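Long-range contacts in 3-hydroxyisobutyrate dehydrogenase (Thermus thermophilus, PDB 2CVZ), which catalyses the NADP-dependent oxidation of 3-hydroxyisobutyrate, a step of valine catabolism, and is caught here with NADPH bound: residues C[18-23]-C[145-150]; C[114-119]-C[126-131]. All coordinates share one frame; numbering follows the deposited sequence.

Interaction 1 of 2, residues C[18-23]-C[145-150]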
loop_
_atom_site.group_PDB
_atom_site.type_symbol
_atom_site.label_atom_id
_atom_site.label_comp_id
_atom_site.label_asym_id
_atom_site.label_seq_id
_atom_site.Cartn_x
_atom_site.Cartn_y
_atom_site.Cartn_z
ATOM N N GLY C 18 33.327 2.702 24.919
ATOM C CA GLY C 18 34.073 1.758 25.733
ATOM C C GLY C 18 35.235 1.185 24.942
ATOM O O GLY C 18 36.347 1.042 25.462
ATOM N N HIS C 19 34.986 0.849 23.681
ATOM C CA HIS C 19 36.042 0.307 22.835
ATOM C C HIS C 19 37.143 1.341 22.641
ATOM O O HIS C 19 38.329 1.009 22.671
ATOM C CB HIS C 19 35.466 -0.136 21.491
ATOM C CG HIS C 19 34.692 -1.413 21.576
ATOM N ND1 HIS C 19 35.300 -2.635 21.767
ATOM C CD2 HIS C 19 33.359 -1.651 21.571
ATOM C CE1 HIS C 19 34.375 -3.572 21.879
ATOM N NE2 HIS C 19 33.188 -3.001 21.763
ATOM N N LEU C 20 36.749 2.598 22.459
ATOM C CA LEU C 20 37.720 3.671 22.285
ATOM C C LEU C 20 38.543 3.871 23.556
ATOM O O LEU C 20 39.753 4.053 23.495
ATOM C CB LEU C 20 37.011 4.987 21.951
ATOM C CG LEU C 20 36.322 5.113 20.592
ATOM C CD1 LEU C 20 35.548 6.420 20.541
ATOM C CD2 LEU C 20 37.361 5.065 19.480
ATOM N N ALA C 21 37.870 3.837 24.703
ATOM C CA ALA C 21 38.527 4.051 25.989
ATOM C C ALA C 21 39.616 3.039 26.330
ATOM O O ALA C 21 40.588 3.374 27.007
ATOM C CB ALA C 21 37.481 4.090 27.108
ATOM N N ARG C 22 39.460 1.802 25.876
ATOM C CA ARG C 22 40.459 0.783 26.168
ATOM C C ARG C 22 41.604 0.838 25.162
ATOM O O ARG C 22 42.655 0.231 25.365
ATOM C CB ARG C 22 39.812 -0.608 26.154
ATOM C CG ARG C 22 38.691 -0.770 27.183
ATOM C CD ARG C 22 38.306 -2.231 27.375
ATOM N NE ARG C 22 37.742 -2.838 26.171
ATOM C CZ ARG C 22 36.510 -2.614 25.724
ATOM N NH1 ARG C 22 35.702 -1.795 26.384
ATOM N NH2 ARG C 22 36.085 -3.211 24.618
ATOM N N ARG C 23 41.395 1.595 24.090
ATOM C CA ARG C 23 42.376 1.720 23.017
ATOM C C ARG C 23 43.201 3.011 23.051
ATOM O O ARG C 23 44.423 2.980 22.876
ATOM C CB ARG C 23 41.637 1.617 21.677
ATOM C CG ARG C 23 42.502 1.536 20.432
ATOM C CD ARG C 23 43.051 0.132 20.201
ATOM N NE ARG C 23 43.309 -0.110 18.785
ATOM C CZ ARG C 23 42.404 -0.574 17.926
ATOM N NH1 ARG C 23 41.176 -0.856 18.336
ATOM N NH2 ARG C 23 42.724 -0.744 16.651
ATOM N N PHE C 145 41.005 4.838 14.110
ATOM C CA PHE C 145 40.375 5.160 15.387
ATOM C C PHE C 145 39.020 4.496 15.612
ATOM O O PHE C 145 38.465 4.575 16.709
ATOM C CB PHE C 145 40.218 6.675 15.515
ATOM C CG PHE C 145 41.521 7.409 15.584
ATOM C CD1 PHE C 145 42.287 7.378 16.744
ATOM C CD2 PHE C 145 41.998 8.109 14.481
ATOM C CE1 PHE C 145 43.516 8.037 16.806
ATOM C CE2 PHE C 145 43.223 8.770 14.531
ATOM C CZ PHE C 145 43.984 8.733 15.694
ATOM N N LEU C 146 38.486 3.847 14.582
ATOM C CA LEU C 146 37.184 3.197 14.692
ATOM C C LEU C 146 37.306 1.856 15.407
ATOM O O LEU C 146 37.041 0.800 14.831
ATOM C CB LEU C 146 36.584 3.010 13.295
ATOM C CG LEU C 146 36.603 4.285 12.444
ATOM C CD1 LEU C 146 35.991 4.006 11.074
ATOM C CD2 LEU C 146 35.839 5.393 13.162
ATOM N N ALA C 147 37.692 1.915 16.679
ATOM C CA ALA C 147 37.897 0.726 17.501
ATOM C C ALA C 147 36.657 -0.128 17.750
ATOM O O ALA C 147 36.771 -1.281 18.164
ATOM C CB ALA C 147 38.519 1.131 18.842
ATOM N N TYR C 148 35.478 0.433 17.503
ATOM C CA TYR C 148 34.227 -0.290 17.714
ATOM C C TYR C 148 33.688 -0.940 16.444
ATOM O O TYR C 148 32.621 -1.558 16.464
ATOM C CB TYR C 148 33.169 0.669 18.268
ATOM C CG TYR C 148 33.057 1.962 17.481
ATOM C CD1 TYR C 148 32.563 1.973 16.175
ATOM C CD2 TYR C 148 33.472 3.173 18.036
ATOM C CE1 TYR C 148 32.488 3.163 15.439
ATOM C CE2 TYR C 148 33.402 4.365 17.313
ATOM C CZ TYR C 148 32.909 4.353 16.014
ATOM O OH TYR C 148 32.841 5.530 15.298
ATOM N N ALA C 149 34.434 -0.817 15.350
ATOM C CA ALA C 149 33.989 -1.351 14.066
ATOM C C ALA C 149 34.828 -2.464 13.453
ATOM O O ALA C 149 35.987 -2.675 13.812
ATOM C CB ALA C 149 33.875 -0.207 13.061
ATOM N N LYS C 150 34.206 -3.173 12.516
ATOM C CA LYS C 150 34.860 -4.246 11.783
ATOM C C LYS C 150 34.844 -3.810 10.319
ATOM O O LYS C 150 35.859 -3.358 9.789
ATOM C CB LYS C 150 34.099 -5.564 11.961
ATOM C CG LYS C 150 34.772 -6.758 11.292
ATOM C CD LYS C 150 34.088 -8.062 11.671
ATOM C CE LYS C 150 34.778 -9.261 11.033
ATOM N NZ LYS C 150 34.155 -10.547 11.459
#
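H19 leans from the last turns of helix 13-23 onto the backbone of A147 and Y148. Its CB sits 3.8 Å from A147 O and 4.0 Å from Y148 CB. With CG anti to the carbonyl carbon (chi1 -75°), the ring carries on along the loop: CG keeps near A147 O and Y148 CA, and CD2 reaches Y148 CB at 4.0 Å. H19 ND1 still lies 4.1 Å from A147 O, while NE2 at the far end makes weak hydrogen bonds to A123 O and E124 O, near the end of helix 119-125. Cutting H19 back to an alanine is likely to leave the A123 and E124 carbonyls without the NE2 donor and open a gap beside Y148 CB where the ring stood. One residue on, L20 CD2 presses against F145 O at 3.0 Å and meets A147 CB at 4.2 Å, and its CG approaches the Y148 ring at CD2. R23, its chain bent at chi2 (80°), brings NH1 obliquely to within 3.4 Å of A147 CB. No hydrogen bond joins the two segments; packing alone does. The loop offers A147 and Y148 as the central pair of a type I turn from L146 to A149, which leads into strand 149-156. This is helix-on-loop packing in a Rossmann-type nucleotide-binding domain, against the helix that follows the first strand.

Interaction 2 of 2, residues C[114-119]-C[126-131]; sequences APVSGG and GTLTVM. With NDP (NADPH dihydro-nicotinamide-adenine-dinucleotide phosphate), chain G.
V116 and V130 form a non-hydrogen-bonded antiparallel pair, their side chains side by side and pointing the same way, with V116 CG1 3.6 Å from V130 CG2. Next to them S117 and T129 make the hydrogen-bonded pair: T129 N to S117 O is almost straight (179°), S117 N to T129 O more bent (146°), both 3.0 Å. A weak third bond runs from M131 N to P115 O. L128 extends the valine face, CD1 touching V116 CG2 and CD2 lying 3.5 Å from S117 O. At the other end selenomethionine M131, CG between backbone N and carbonyl carbon (chi1 45°), sets CG tightly on P115 CG at 3.5 Å; its bent chain brings CE back to P115 O. Further out, M12 and Y148 pack on the valine and leucine face, and K165 of helix 160-188 donates to V116 O. The hydroxyls of S117 and T129 turn to a second subunit, where they bond to S204 N and A202 O respectively. V116 O also lies 3.3 Å from C5N of the NADPH nicotinamide, and G119 CA is near its O7N. Thus the antiparallel strand pair, joined through helix 119-125, borders the nicotinamide end of the cofactor pocket in this dehydrogenase.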
loop_
_atom_site.group_PDB
_atom_site.type_symbol
_atom_site.label_atom_id
_atom_site.label_comp_id
_atom_site.label_asym_id
_atom_site.label_seq_id
_atom_site.Cartn_x
_atom_site.Cartn_y
_atom_site.Cartn_z
ATOM N N ALA C 114 29.309 9.060 9.931
ATOM C CA ALA C 114 29.723 7.683 10.117
ATOM C C ALA C 114 28.687 6.854 10.866
ATOM O O ALA C 114 28.988 6.254 11.901
ATOM C CB ALA C 114 31.059 7.646 10.857
ATOM N N PRO C 115 27.445 6.817 10.356
ATOM C CA PRO C 115 26.402 6.030 11.023
ATOM C C PRO C 115 26.805 4.557 11.042
ATOM O O PRO C 115 27.646 4.125 10.248
ATOM C CB PRO C 115 25.158 6.307 10.178
ATOM C CG PRO C 115 25.722 6.599 8.819
ATOM C CD PRO C 115 26.926 7.458 9.135
ATOM N N VAL C 116 26.203 3.777 11.934
ATOM C CA VAL C 116 26.580 2.375 12.046
ATOM C C VAL C 116 25.419 1.391 12.054
ATOM O O VAL C 116 24.258 1.772 12.169
ATOM C CB VAL C 116 27.400 2.156 13.338
ATOM C CG1 VAL C 116 28.656 3.025 13.317
ATOM C CG2 VAL C 116 26.550 2.511 14.553
ATOM N N SER C 117 25.754 0.112 11.925
ATOM C CA SER C 117 24.760 -0.946 11.963
ATOM C C SER C 117 25.360 -2.128 12.705
ATOM O O SER C 117 26.557 -2.394 12.593
ATOM C CB SER C 117 24.351 -1.370 10.554
ATOM O OG SER C 117 23.275 -2.292 10.621
ATOM N N GLY C 118 24.525 -2.830 13.466
ATOM C CA GLY C 118 24.993 -3.972 14.228
ATOM C C GLY C 118 24.252 -4.090 15.545
ATOM O O GLY C 118 24.331 -5.113 16.225
ATOM N N GLY C 119 23.527 -3.035 15.908
ATOM C CA GLY C 119 22.771 -3.048 17.150
ATOM C C GLY C 119 23.646 -2.937 18.383
ATOM O O GLY C 119 24.866 -2.790 18.281
ATOM N N GLY C 126 32.118 -4.784 19.360
ATOM C CA GLY C 126 33.065 -3.963 18.620
ATOM C C GLY C 126 33.178 -4.436 17.178
ATOM O O GLY C 126 34.244 -4.366 16.566
ATOM N N THR C 127 32.063 -4.906 16.631
ATOM C CA THR C 127 32.032 -5.411 15.262
ATOM C C THR C 127 31.064 -4.629 14.381
ATOM O O THR C 127 30.567 -5.146 13.379
ATOM C CB THR C 127 31.605 -6.885 15.248
ATOM O OG1 THR C 127 30.328 -7.009 15.888
ATOM C CG2 THR C 127 32.625 -7.743 15.987
ATOM N N LEU C 128 30.799 -3.382 14.751
ATOM C CA LEU C 128 29.878 -2.554 13.985
ATOM C C LEU C 128 30.339 -2.298 12.557
ATOM O O LEU C 128 31.540 -2.262 12.268
ATOM C CB LEU C 128 29.674 -1.205 14.682
ATOM C CG LEU C 128 28.964 -1.217 16.036
ATOM C CD1 LEU C 128 29.010 0.182 16.631
ATOM C CD2 LEU C 128 27.524 -1.692 15.868
ATOM N N THR C 129 29.367 -2.131 11.665
ATOM C CA THR C 129 29.646 -1.821 10.269
ATOM C C THR C 129 29.489 -0.308 10.182
ATOM O O THR C 129 28.518 0.247 10.692
ATOM C CB THR C 129 28.631 -2.492 9.323
ATOM O OG1 THR C 129 28.833 -3.910 9.335
ATOM C CG2 THR C 129 28.799 -1.977 7.902
ATOM N N VAL C 130 30.448 0.358 9.551
ATOM C CA VAL C 130 30.400 1.806 9.432
ATOM C C VAL C 130 30.370 2.250 7.976
ATOM O O VAL C 130 31.126 1.743 7.153
ATOM C CB VAL C 130 31.630 2.465 10.110
ATOM C CG1 VAL C 130 31.547 3.985 9.985
ATOM C CG2 VAL C 130 31.699 2.061 11.576
HETATM N N MSE C 131 29.489 3.197 7.671
HETATM C CA MSE C 131 29.377 3.742 6.322
HETATM C C MSE C 131 29.805 5.203 6.402
HETATM O O MSE C 131 29.076 6.048 6.927
HETATM C CB MSE C 131 27.936 3.605 5.804
HETATM C CG MSE C 131 26.850 3.996 6.799
HETATM SE SE MSE C 131 25.411 2.685 6.909
HETATM C CE MSE C 131 26.235 1.467 8.164
HETATM P PA NDP G . 19.681 6.407 23.150
HETATM O O1A NDP G . 20.023 5.238 23.916
HETATM O O2A NDP G . 18.309 7.028 23.153
HETATM O O5B NDP G . 20.790 7.539 23.560
HETATM C C5B NDP G . 20.704 8.855 23.000
HETATM C C4B NDP G . 21.894 9.577 23.614
HETATM O O4B NDP G . 21.826 10.941 23.116
HETATM C C3B NDP G . 21.962 9.647 25.105
HETATM O O3B NDP G . 23.351 9.572 25.521
HETATM C C2B NDP G . 21.408 10.976 25.451
HETATM O O2B NDP G . 21.723 11.536 26.728
HETATM C C1B NDP G . 21.839 11.777 24.262
HETATM N N9A NDP G . 20.985 12.977 24.043
HETATM C C8A NDP G . 19.607 13.035 23.728
HETATM N N7A NDP G . 19.205 14.285 23.605
HETATM C C5A NDP G . 20.301 15.069 23.836
HETATM C C6A NDP G . 20.530 16.464 23.852
HETATM N N6A NDP G . 19.531 17.311 23.603
HETATM N N1A NDP G . 21.774 16.932 24.123
HETATM C C2A NDP G . 22.784 16.068 24.376
HETATM N N3A NDP G . 22.674 14.735 24.385
HETATM C C4A NDP G . 21.393 14.291 24.104
HETATM O O3 NDP G . 20.067 6.206 21.639
HETATM P PN NDP G . 20.738 5.063 20.748
HETATM O O1N NDP G . 19.865 3.888 20.838
HETATM O O2N NDP G . 22.151 5.008 21.249
HETATM O O5D NDP G . 20.759 5.781 19.322
HETATM C C5D NDP G . 21.591 6.956 19.052
HETATM C C4D NDP G . 21.754 7.051 17.504
HETATM O O4D NDP G . 22.230 5.789 17.044
HETATM C C3D NDP G . 20.413 7.259 16.793
HETATM O O3D NDP G . 20.601 8.164 15.697
HETATM C C2D NDP G . 19.988 5.875 16.379
HETATM O O2D NDP G . 19.024 5.960 15.345
HETATM C C1D NDP G . 21.416 5.323 15.965
HETATM N N1N NDP G . 21.528 3.832 15.936
HETATM C C2N NDP G . 20.911 3.088 16.981
HETATM C C3N NDP G . 21.061 1.643 16.916
HETATM C C7N NDP G . 20.467 0.796 17.957
HETATM O O7N NDP G . 20.272 -0.428 17.813
HETATM N N7N NDP G . 20.115 1.328 19.143
HETATM C C4N NDP G . 21.785 1.083 15.855
HETATM C C5N NDP G . 22.366 1.822 14.866
HETATM C C6N NDP G . 22.240 3.196 14.904
HETATM P P2B NDP G . 21.022 11.129 28.054
HETATM O O1X NDP G . 21.196 12.331 28.894
HETATM O O2X NDP G . 21.700 9.920 28.597
HETATM O O3X NDP G . 19.544 10.845 27.790
#

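How the interactions relate
The centres of the two interactions are about 12 Å apart, and both lie in the N-terminal NADP-binding region. Along the chain interaction 2 is nested within interaction 1: helix 13-23 comes first, then strand 110-117, helix 119-125 and strand 128-133, and last the turn at 145-150 that leads into strand 149-156. Strands 128-133 and 149-156 are neighbours in the mixed sheet, and probable backbone hydrogen bonds link the contacts directly, from K150 N to L128 O (2.8 Å) and from L128 N to Y148 O (3.1 Å). The turn thereby connects the first Rossmann helix with the end of the sheet where 128-133 runs antiparallel to 110-117 and parallel to the chain's outermost strand 149-156.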